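Local structure of hydrazine synthase subunit alpha (Candidatus Kuenenia stuttgartiensis, 5C2V) at residues D[160-165]-D[198-203]; D[398-403]-D[408-413]; D[642-647]-D[761-766]; D[648-653]-D[754-759]. The protein catalyses, as part of the hydrazine synthase complex, the condensation of hydroxylamine with ammonia to yield hydrazine, and carries two c-type hemes. All blocks are in the same frame, centred on the assembly; numbering follows the deposited sequence.

Contact 1: D[160-165]-D[198-203]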
# COMPACT_ATOMS: atom_id res chain seq x y z
N VAL D 160 45.28 0.50 -32.10
CA VAL D 160 43.86 0.40 -32.43
C VAL D 160 43.24 1.79 -32.43
O VAL D 160 43.59 2.62 -31.59
CB VAL D 160 43.12 -0.54 -31.44
CG1 VAL D 160 43.41 -0.15 -30.00
CG2 VAL D 160 41.62 -0.55 -31.72
N GLU D 161 42.33 2.06 -33.36
CA GLU D 161 41.62 3.33 -33.37
C GLU D 161 40.83 3.51 -32.09
O GLU D 161 40.11 2.61 -31.67
CB GLU D 161 40.68 3.41 -34.58
CG GLU D 161 41.23 4.22 -35.75
CD GLU D 161 41.26 5.71 -35.47
OE1 GLU D 161 40.31 6.21 -34.84
OE2 GLU D 161 42.22 6.37 -35.89
N LYS D 162 40.97 4.67 -31.45
CA LYS D 162 40.20 4.92 -30.24
C LYS D 162 38.90 5.59 -30.63
O LYS D 162 38.86 6.76 -31.02
CB LYS D 162 40.99 5.79 -29.26
CG LYS D 162 42.36 5.25 -28.89
CD LYS D 162 43.08 6.21 -27.96
CE LYS D 162 43.32 7.55 -28.62
NZ LYS D 162 43.59 8.63 -27.64
N THR D 163 37.82 4.83 -30.49
CA THR D 163 36.49 5.29 -30.85
C THR D 163 35.62 5.23 -29.61
O THR D 163 35.13 6.25 -29.13
CB THR D 163 35.87 4.43 -31.98
OG1 THR D 163 36.02 3.05 -31.66
CG2 THR D 163 36.56 4.72 -33.30
N GLY D 164 35.44 4.02 -29.11
CA GLY D 164 34.72 3.82 -27.87
C GLY D 164 34.01 2.48 -27.82
O GLY D 164 34.30 1.57 -28.59
N MET D 165 33.08 2.38 -26.88
CA MET D 165 32.26 1.19 -26.71
C MET D 165 30.81 1.59 -26.90
O MET D 165 30.46 2.77 -26.80
CB MET D 165 32.48 0.58 -25.33
CG MET D 165 33.93 0.22 -25.03
SD MET D 165 34.45 -1.30 -25.85
CE MET D 165 33.37 -2.49 -25.06
N ILE D 198 38.94 -3.67 -26.11
CA ILE D 198 39.03 -4.48 -24.90
C ILE D 198 40.44 -5.04 -24.77
O ILE D 198 40.98 -5.16 -23.67
CB ILE D 198 37.99 -5.63 -24.92
CG1 ILE D 198 36.57 -5.05 -24.87
CG2 ILE D 198 38.20 -6.57 -23.76
CD1 ILE D 198 36.28 -4.27 -23.61
N GLN D 199 41.04 -5.37 -25.91
CA GLN D 199 42.42 -5.86 -25.93
C GLN D 199 43.39 -4.75 -25.56
O GLN D 199 44.46 -5.00 -25.01
CB GLN D 199 42.76 -6.44 -27.31
CG GLN D 199 44.06 -7.23 -27.33
CD GLN D 199 44.32 -7.89 -28.67
OE1 GLN D 199 43.67 -7.57 -29.67
NE2 GLN D 199 45.28 -8.81 -28.70
N ARG D 200 43.00 -3.51 -25.87
CA ARG D 200 43.81 -2.36 -25.51
C ARG D 200 43.75 -2.16 -24.00
O ARG D 200 44.78 -1.97 -23.35
CB ARG D 200 43.33 -1.11 -26.25
CG ARG D 200 43.69 0.21 -25.57
CD ARG D 200 43.60 1.39 -26.53
NE ARG D 200 43.63 2.68 -25.84
CZ ARG D 200 44.72 3.24 -25.36
NH1 ARG D 200 45.90 2.64 -25.47
NH2 ARG D 200 44.65 4.42 -24.75
N ILE D 201 42.54 -2.20 -23.45
CA ILE D 201 42.36 -2.01 -22.02
C ILE D 201 42.82 -3.21 -21.18
O ILE D 201 43.66 -3.06 -20.29
CB ILE D 201 40.88 -1.73 -21.69
CG1 ILE D 201 40.38 -0.52 -22.49
CG2 ILE D 201 40.70 -1.50 -20.20
CD1 ILE D 201 38.93 -0.18 -22.25
N THR D 202 42.27 -4.39 -21.46
CA THR D 202 42.57 -5.59 -20.69
C THR D 202 43.85 -6.33 -21.11
O THR D 202 44.58 -6.85 -20.27
CB THR D 202 41.40 -6.60 -20.74
OG1 THR D 202 41.19 -7.01 -22.09
CG2 THR D 202 40.13 -5.96 -20.19
N GLY D 203 44.10 -6.37 -22.42
CA GLY D 203 45.19 -7.18 -22.95
C GLY D 203 44.70 -8.44 -23.65
O GLY D 203 45.50 -9.30 -24.02
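V160 and R200 mark the near end of a strand-against-helix contact, their CA atoms 7.5 Å apart, while M165 and I198 mark the far end with CA atoms 9.0 Å apart. Residues 160-162 run in extended form, and the chain then turns through T163 and G164 before M165 resumes the strand. The facing segment comes from the C-terminal part of helix 196-201, where T202 N bonds to I198 O; the backbone leaves helical angles at G203, with positive phi. No hydrogen bond crosses between the segments, and side chains bridge the gap.

Strand 154-171 belongs to an antiparallel sheet in the N-terminal part of the subunit, which includes the six-bladed beta-propeller; helix 196-201 sits in the connection that follows strand 186-191 of the same sheet. R200 carries much of the contact. With CG turned anti to the backbone N (chi1 156°) and the chain extended as far as NE, its methylene CD lies 3.8 Å from V160 CG1. Further out, K162 CD comes obliquely to the guanidinium, 4.0 Å from R200 NH2. The two cationic ends stay apart, K162 NZ lying 5.2 Å from R200 NH2, and both are drawn to acids of the gamma subunit: E22 of that chain pairs with K162, and E28 of that chain with R200. Within the alpha subunit, E137 O and R142 O accept from K162 NZ and R200 NH1 respectively. At the other end, the bent M165 chain crosses I198 at about a right angle, bringing its terminal CE 3.7 Å from I198 CD1.

Contact 2: D[398-403]-D[408-413]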
# COMPACT_ATOMS: atom_id res chain seq x y z
N ASN D 398 38.04 1.17 -14.77
CA ASN D 398 38.81 -0.04 -15.05
C ASN D 398 37.98 -1.31 -14.90
O ASN D 398 37.33 -1.52 -13.88
CB ASN D 398 40.03 -0.11 -14.13
CG ASN D 398 41.02 1.00 -14.39
OD1 ASN D 398 41.91 0.88 -15.24
ND2 ASN D 398 40.88 2.10 -13.66
N THR D 399 38.02 -2.16 -15.93
CA THR D 399 37.30 -3.43 -15.90
C THR D 399 38.23 -4.60 -15.61
O THR D 399 39.30 -4.73 -16.20
CB THR D 399 36.56 -3.69 -17.23
OG1 THR D 399 36.13 -5.06 -17.26
CG2 THR D 399 37.48 -3.43 -18.41
N PHE D 400 37.82 -5.45 -14.67
CA PHE D 400 38.59 -6.63 -14.31
C PHE D 400 38.08 -7.90 -15.01
O PHE D 400 38.52 -9.00 -14.70
CB PHE D 400 38.60 -6.81 -12.80
CG PHE D 400 39.52 -5.85 -12.10
CD1 PHE D 400 39.11 -4.56 -11.79
CD2 PHE D 400 40.82 -6.22 -11.79
CE1 PHE D 400 39.97 -3.68 -11.16
CE2 PHE D 400 41.68 -5.34 -11.17
CZ PHE D 400 41.26 -4.07 -10.85
N THR D 401 37.14 -7.73 -15.93
CA THR D 401 36.69 -8.86 -16.75
C THR D 401 36.82 -8.59 -18.25
O THR D 401 36.54 -7.49 -18.73
CB THR D 401 35.22 -9.25 -16.44
OG1 THR D 401 34.80 -10.27 -17.35
CG2 THR D 401 34.30 -8.04 -16.57
N ALA D 402 37.27 -9.60 -18.98
CA ALA D 402 37.40 -9.56 -20.43
C ALA D 402 36.11 -10.05 -21.10
O ALA D 402 36.08 -10.29 -22.30
CB ALA D 402 38.60 -10.37 -20.89
N GLY D 403 35.07 -10.21 -20.29
CA GLY D 403 33.81 -10.79 -20.76
C GLY D 403 33.65 -12.25 -20.42
O GLY D 403 34.22 -12.73 -19.44
N VAL D 408 40.29 -11.08 -14.98
CA VAL D 408 41.59 -10.42 -15.06
C VAL D 408 42.23 -10.35 -13.68
O VAL D 408 41.65 -9.78 -12.75
CB VAL D 408 41.49 -8.99 -15.65
CG1 VAL D 408 42.86 -8.36 -15.75
CG2 VAL D 408 40.81 -9.02 -17.01
N THR D 409 43.41 -10.94 -13.55
CA THR D 409 44.09 -11.05 -12.26
C THR D 409 44.30 -9.70 -11.59
O THR D 409 44.51 -8.69 -12.26
CB THR D 409 45.46 -11.75 -12.40
OG1 THR D 409 46.28 -11.01 -13.31
CG2 THR D 409 45.28 -13.17 -12.91
N VAL D 410 44.21 -9.68 -10.27
CA VAL D 410 44.37 -8.44 -9.51
C VAL D 410 45.85 -8.20 -9.20
O VAL D 410 46.25 -7.10 -8.80
CB VAL D 410 43.55 -8.47 -8.20
CG1 VAL D 410 44.18 -9.42 -7.20
CG2 VAL D 410 43.41 -7.07 -7.61
N VAL D 411 46.66 -9.23 -9.40
CA VAL D 411 48.09 -9.14 -9.10
C VAL D 411 48.88 -8.60 -10.29
O VAL D 411 49.44 -7.50 -10.23
CB VAL D 411 48.67 -10.51 -8.69
CG1 VAL D 411 50.15 -10.38 -8.36
CG2 VAL D 411 47.90 -11.07 -7.51
N THR D 412 48.94 -9.38 -11.37
CA THR D 412 49.70 -8.99 -12.55
C THR D 412 48.84 -8.36 -13.65
O THR D 412 49.37 -7.92 -14.68
CB THR D 412 50.43 -10.20 -13.15
OG1 THR D 412 49.47 -11.17 -13.59
CG2 THR D 412 51.35 -10.84 -12.11
N TYR D 413 47.54 -8.30 -13.42
CA TYR D 413 46.56 -7.84 -14.41
C TYR D 413 46.72 -8.57 -15.75
O TYR D 413 47.00 -7.97 -16.78
CB TYR D 413 46.69 -6.33 -14.63
CG TYR D 413 45.47 -5.69 -15.25
CD1 TYR D 413 44.34 -5.40 -14.49
CD2 TYR D 413 45.44 -5.36 -16.60
CE1 TYR D 413 43.22 -4.81 -15.05
CE2 TYR D 413 44.32 -4.78 -17.18
CZ TYR D 413 43.22 -4.50 -16.40
OH TYR D 413 42.11 -3.92 -16.96
O HOH W 1 41.13 -1.72 -16.78
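F400 and V408 face each other across the mouth of a beta-hairpin, formed by strands 401-403 and 406-408 of a small antiparallel sheet. Their direct bond is weak, V408 N reaching F400 O at 2.7 Å with an N-H...O angle of only 116°, so side chains do most of the joining. F400 turns CG anti to its carbonyl carbon (chi1 -75°), presenting one ring face to Y413. The tyrosine, its CG anti to the backbone N (chi1 -161°), swings its ring back across to that face in an offset edge-to-face pair, the F400 and Y413 ring centroids 5.9 Å apart. Meanwhile V408 O lies in the plane of the F400 ring, at its edge, and V410 CG2 approaches obliquely, 4.3 Å from F400 CE2. F132 of the gamma subunit adds another edge-to-face partner for F400, so this cluster continues across the subunit boundary.

On the strand side, G403 N donates to T401 OG1 in an ST turn, and that hydroxyl is also hydrogen-bonded to F406 O in the hairpin; T399 OG1 donates to a lone pair of T401 O at 2.9 Å. A water donates to N398 OD1 beside the Y413 hydroxyl. The tyrosine ring itself is roofed by its own segment: V408 CG1 sits 3.5 Å above the plane of the Y413 ring, over its centre.

Contact 3: D[642-647]-D[761-766]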
# COMPACT_ATOMS: atom_id res chain seq x y z
N ARG D 642 20.79 -28.81 -8.64
CA ARG D 642 19.62 -29.42 -8.02
C ARG D 642 18.48 -28.44 -7.74
O ARG D 642 18.71 -27.30 -7.34
CB ARG D 642 20.03 -30.11 -6.72
CG ARG D 642 18.92 -30.93 -6.07
CD ARG D 642 19.41 -31.61 -4.79
NE ARG D 642 19.73 -30.64 -3.74
CZ ARG D 642 18.89 -30.28 -2.78
NH1 ARG D 642 17.67 -30.81 -2.72
NH2 ARG D 642 19.26 -29.40 -1.86
N THR D 643 17.26 -28.90 -7.97
CA THR D 643 16.06 -28.15 -7.62
C THR D 643 15.03 -29.09 -7.00
O THR D 643 15.18 -30.31 -7.04
CB THR D 643 15.43 -27.46 -8.85
OG1 THR D 643 14.46 -26.50 -8.41
CG2 THR D 643 14.76 -28.48 -9.76
N VAL D 644 13.98 -28.52 -6.41
CA VAL D 644 12.90 -29.32 -5.86
C VAL D 644 11.65 -29.22 -6.73
O VAL D 644 11.07 -28.14 -6.87
CB VAL D 644 12.55 -28.89 -4.42
CG1 VAL D 644 11.45 -29.79 -3.86
CG2 VAL D 644 13.79 -28.95 -3.54
N ASP D 645 11.26 -30.34 -7.32
CA ASP D 645 10.07 -30.39 -8.17
C ASP D 645 8.95 -31.13 -7.45
O ASP D 645 9.15 -32.21 -6.91
CB ASP D 645 10.40 -31.08 -9.50
CG ASP D 645 9.28 -30.97 -10.51
OD1 ASP D 645 8.38 -31.85 -10.49
OD2 ASP D 645 9.29 -30.02 -11.31
N PHE D 646 7.75 -30.53 -7.46
CA PHE D 646 6.63 -31.07 -6.70
C PHE D 646 6.21 -32.46 -7.16
O PHE D 646 5.84 -33.31 -6.34
CB PHE D 646 5.43 -30.12 -6.78
CG PHE D 646 4.26 -30.54 -5.93
CD1 PHE D 646 4.24 -30.25 -4.58
CD2 PHE D 646 3.20 -31.23 -6.48
CE1 PHE D 646 3.17 -30.63 -3.79
CE2 PHE D 646 2.12 -31.62 -5.70
CZ PHE D 646 2.11 -31.32 -4.36
N ARG D 647 6.26 -32.69 -8.46
CA ARG D 647 5.83 -33.97 -9.03
C ARG D 647 6.83 -35.08 -8.75
O ARG D 647 6.45 -36.21 -8.43
CB ARG D 647 5.62 -33.82 -10.54
CG ARG D 647 4.75 -32.64 -10.92
CD ARG D 647 5.05 -32.17 -12.33
NE ARG D 647 6.41 -31.67 -12.46
CZ ARG D 647 6.95 -31.26 -13.60
NH1 ARG D 647 6.24 -31.29 -14.72
NH2 ARG D 647 8.20 -30.82 -13.62
N ILE D 761 8.90 -25.10 -0.28
CA ILE D 761 8.17 -23.88 0.06
C ILE D 761 9.06 -22.64 -0.02
O ILE D 761 8.65 -21.61 -0.55
CB ILE D 761 7.56 -23.98 1.47
CG1 ILE D 761 6.57 -25.14 1.53
CG2 ILE D 761 6.87 -22.68 1.84
CD1 ILE D 761 5.82 -25.24 2.84
N ASP D 762 10.28 -22.75 0.50
CA ASP D 762 11.23 -21.63 0.47
C ASP D 762 11.61 -21.23 -0.95
O ASP D 762 11.95 -20.08 -1.21
CB ASP D 762 12.48 -21.97 1.27
CG ASP D 762 12.43 -21.46 2.70
OD1 ASP D 762 11.34 -21.03 3.13
OD2 ASP D 762 13.47 -21.49 3.38
N LEU D 763 11.55 -22.20 -1.87
CA LEU D 763 11.86 -21.95 -3.27
C LEU D 763 10.73 -21.22 -4.00
O LEU D 763 10.88 -20.83 -5.15
CB LEU D 763 12.17 -23.26 -4.00
CG LEU D 763 13.58 -23.84 -3.84
CD1 LEU D 763 13.63 -25.24 -4.43
CD2 LEU D 763 14.60 -22.94 -4.51
N GLY D 764 9.61 -21.03 -3.31
CA GLY D 764 8.45 -20.42 -3.93
C GLY D 764 7.31 -21.38 -4.21
O GLY D 764 6.30 -21.00 -4.80
N ALA D 765 7.48 -22.63 -3.79
CA ALA D 765 6.43 -23.65 -3.86
C ALA D 765 5.90 -23.85 -5.27
O ALA D 765 4.69 -23.83 -5.50
CB ALA D 765 5.29 -23.28 -2.91
N GLN D 766 6.81 -24.05 -6.22
CA GLN D 766 6.41 -24.28 -7.60
C GLN D 766 5.86 -25.69 -7.80
O GLN D 766 5.78 -26.48 -6.85
CB GLN D 766 7.60 -24.06 -8.55
CG GLN D 766 8.12 -22.63 -8.60
CD GLN D 766 9.06 -22.32 -7.46
OE1 GLN D 766 9.38 -23.19 -6.65
NE2 GLN D 766 9.52 -21.08 -7.39
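Two helix ends of the C-terminal cytochrome c domain meet here, the N-cap of helix 646-657 and the Schellman motif closing helix 751-762, with V644 and L763 in contact between them. L763 CD1 packs obliquely against the valine, 3.8 Å from V644 CB and at a similar distance from its CG2 branch. Having CG anti to the carbonyl carbon (chi1 -81°), L763 extends this methyl across to the incoming chain, where T643 also borders it. Farther along, F646 CB makes a van der Waals contact with Q766 O at 3.7 Å; the hydrogen bond to that carbonyl comes from W760 NE1.

No hydrogen bond crosses between the two segments; each is braced by polar bonds of its own. D645 occupies the N-cap, and its OD1 accepts a weak bond from R647 N. The same carboxylate is gripped side-on by the arginine: R647 NE donates almost straight to the syn lone pair of D645 OD1 at 2.8 Å, and R647 NH2 reaches D645 OD2 at 2.7 Å from somewhat out of the carboxylate plane. Two bonds hold the guanidinium's orientation, while its NH1 forms salt bridges with D768 and D774, both calcium ligands; the helix start is thereby tied to the calcium site.

On the other side, G764 takes a positive phi and its N returns to I761 O at 3.0 Å. Q766 then folds back, NE2 donating to L763 O at 2.6 Å from a position tilted 33° out of the carbonyl plane. The N-capped start of one helix thus lies beside the Schellman-closed end of the other, as part of the pairing of terminal helices typical of c-type cytochrome domains.

Contact 4: D[648-653]-D[754-759]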
# COMPACT_ATOMS: atom_id res chain seq x y z
N ARG D 648 8.11 -34.76 -8.89
CA ARG D 648 9.18 -35.74 -8.72
C ARG D 648 9.53 -35.99 -7.26
O ARG D 648 9.86 -37.12 -6.88
CB ARG D 648 10.43 -35.27 -9.48
CG ARG D 648 11.55 -36.30 -9.52
CD ARG D 648 12.89 -35.65 -9.22
NE ARG D 648 13.14 -34.49 -10.08
CZ ARG D 648 14.05 -33.56 -9.82
NH1 ARG D 648 14.79 -33.63 -8.72
NH2 ARG D 648 14.21 -32.54 -10.65
N ASP D 649 9.47 -34.95 -6.44
CA ASP D 649 9.99 -35.01 -5.08
C ASP D 649 8.90 -35.06 -4.00
O ASP D 649 8.81 -36.04 -3.26
CB ASP D 649 10.91 -33.81 -4.82
CG ASP D 649 12.10 -33.78 -5.77
OD1 ASP D 649 12.63 -34.86 -6.08
OD2 ASP D 649 12.50 -32.67 -6.20
N ILE D 650 8.09 -34.01 -3.92
CA ILE D 650 7.11 -33.87 -2.84
C ILE D 650 5.92 -34.82 -2.93
O ILE D 650 5.55 -35.48 -1.95
CB ILE D 650 6.56 -32.42 -2.79
CG1 ILE D 650 7.72 -31.42 -2.70
CG2 ILE D 650 5.60 -32.25 -1.63
CD1 ILE D 650 8.65 -31.66 -1.53
N GLN D 651 5.31 -34.89 -4.11
CA GLN D 651 4.10 -35.69 -4.31
C GLN D 651 4.23 -37.17 -3.90
O GLN D 651 3.31 -37.70 -3.28
CB GLN D 651 3.64 -35.61 -5.77
CG GLN D 651 2.36 -36.39 -6.06
CD GLN D 651 1.12 -35.69 -5.55
OE1 GLN D 651 0.86 -34.53 -5.88
NE2 GLN D 651 0.33 -36.39 -4.73
N PRO D 652 5.35 -37.84 -4.24
CA PRO D 652 5.46 -39.22 -3.76
C PRO D 652 5.50 -39.32 -2.23
O PRO D 652 4.95 -40.27 -1.67
CB PRO D 652 6.79 -39.69 -4.36
CG PRO D 652 6.97 -38.84 -5.57
CD PRO D 652 6.44 -37.50 -5.18
N ILE D 653 6.14 -38.35 -1.58
CA ILE D 653 6.16 -38.29 -0.13
C ILE D 653 4.74 -38.14 0.40
O ILE D 653 4.36 -38.80 1.38
CB ILE D 653 7.02 -37.12 0.39
CG1 ILE D 653 8.43 -37.19 -0.18
CG2 ILE D 653 7.06 -37.11 1.91
CD1 ILE D 653 9.32 -36.05 0.25
N ARG D 754 10.74 -33.99 5.27
CA ARG D 754 10.23 -32.75 5.85
C ARG D 754 11.01 -31.54 5.35
O ARG D 754 10.42 -30.53 4.96
CB ARG D 754 10.30 -32.83 7.38
CG ARG D 754 9.63 -31.67 8.09
CD ARG D 754 9.55 -31.90 9.59
NE ARG D 754 10.86 -31.93 10.22
CZ ARG D 754 11.07 -32.16 11.51
NH1 ARG D 754 10.04 -32.38 12.32
NH2 ARG D 754 12.30 -32.17 12.00
N TYR D 755 12.34 -31.65 5.34
CA TYR D 755 13.17 -30.55 4.87
C TYR D 755 13.08 -30.41 3.35
O TYR D 755 13.40 -29.35 2.80
CB TYR D 755 14.62 -30.73 5.29
CG TYR D 755 15.44 -29.47 5.10
CD1 TYR D 755 15.29 -28.40 5.96
CD2 TYR D 755 16.34 -29.36 4.05
CE1 TYR D 755 16.02 -27.24 5.79
CE2 TYR D 755 17.08 -28.20 3.88
CZ TYR D 755 16.92 -27.15 4.75
OH TYR D 755 17.65 -25.99 4.58
N ALA D 756 12.66 -31.47 2.67
CA ALA D 756 12.39 -31.38 1.24
C ALA D 756 11.18 -30.48 1.04
O ALA D 756 11.16 -29.64 0.14
CB ALA D 756 12.16 -32.75 0.64
N ILE D 757 10.16 -30.67 1.88
CA ILE D 757 8.99 -29.81 1.84
C ILE D 757 9.37 -28.36 2.18
O ILE D 757 8.93 -27.42 1.51
CB ILE D 757 7.90 -30.29 2.82
CG1 ILE D 757 7.43 -31.69 2.43
CG2 ILE D 757 6.73 -29.32 2.84
CD1 ILE D 757 6.34 -32.24 3.32
N VAL D 758 10.20 -28.20 3.21
CA VAL D 758 10.70 -26.88 3.60
C VAL D 758 11.39 -26.17 2.44
O VAL D 758 11.10 -25.01 2.15
CB VAL D 758 11.67 -26.98 4.79
CG1 VAL D 758 12.31 -25.62 5.07
CG2 VAL D 758 10.96 -27.50 6.03
N GLU D 759 12.31 -26.88 1.79
CA GLU D 759 13.02 -26.35 0.63
C GLU D 759 12.05 -25.98 -0.49
O GLU D 759 12.19 -24.93 -1.11
CB GLU D 759 14.04 -27.37 0.12
CG GLU D 759 15.32 -27.42 0.92
CD GLU D 759 16.34 -28.37 0.31
OE1 GLU D 759 15.94 -29.41 -0.23
OE2 GLU D 759 17.55 -28.06 0.38
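I650 points its terminal methyl at the backbone of the opposite helix, and I653, one turn on, lays its own methyl against A756. The difference lies in the second torsion. In I650 the chain is bent (chi2 -56°), which brings CD1 to 3.6 Å from A756 O and, from the same position, to 4.1 Å from I757 CG1. I653 is instead extended to its tip (chi2 178°), and its CD1 comes 4.4 Å from A756 CB. The small alanine is therefore met by both isoleucines, while I757 flanks the I650 methyl. No hydrogen bond joins the helices; the contact is apolar.

The axes of helix segments 648-653 and 754-759 approach to 9.9 Å and cross at -132°, closest in CA terms at I650 and I757. The first helix is irregular: it makes a wider pi-type turn at 648-650, and P652, whose N has no hydrogen to donate, sits at a kink.

Beyond the pair, I757 also packs on L718 and L722 of helix 717-722, and its side chain is about 5 Å from a bound heme c. Helix 646-657 leads directly to C658, a covalent attachment point of heme 2, whereas helix 751-762 follows the axial ligand H745. Steeply crossed helices from the beginning and end of the domain, packed beside the heme, are characteristic of the c-type cytochrome fold.

Contacts 3 and 4 hold the same pair of helices, 646-657 and 751-762, with contact 4 nested inside the loop closed by contact 3. Their centres are 8 Å apart, and the salt bridge between R642 and E759 connects them. Contact 3 is buried and rich in polar bonds at the helix ends; contact 4, partly buried, is apolar midway along the helices. Contacts 1 and 2, both buried, lie elsewhere: I201 and T202 of contact 1 pack on Y413 and T399 of contact 2. Both border the gamma subunit, one through charges and the other through hydrogen bonds and one aromatic pair, whereas no other chain touches contacts 3 and 4.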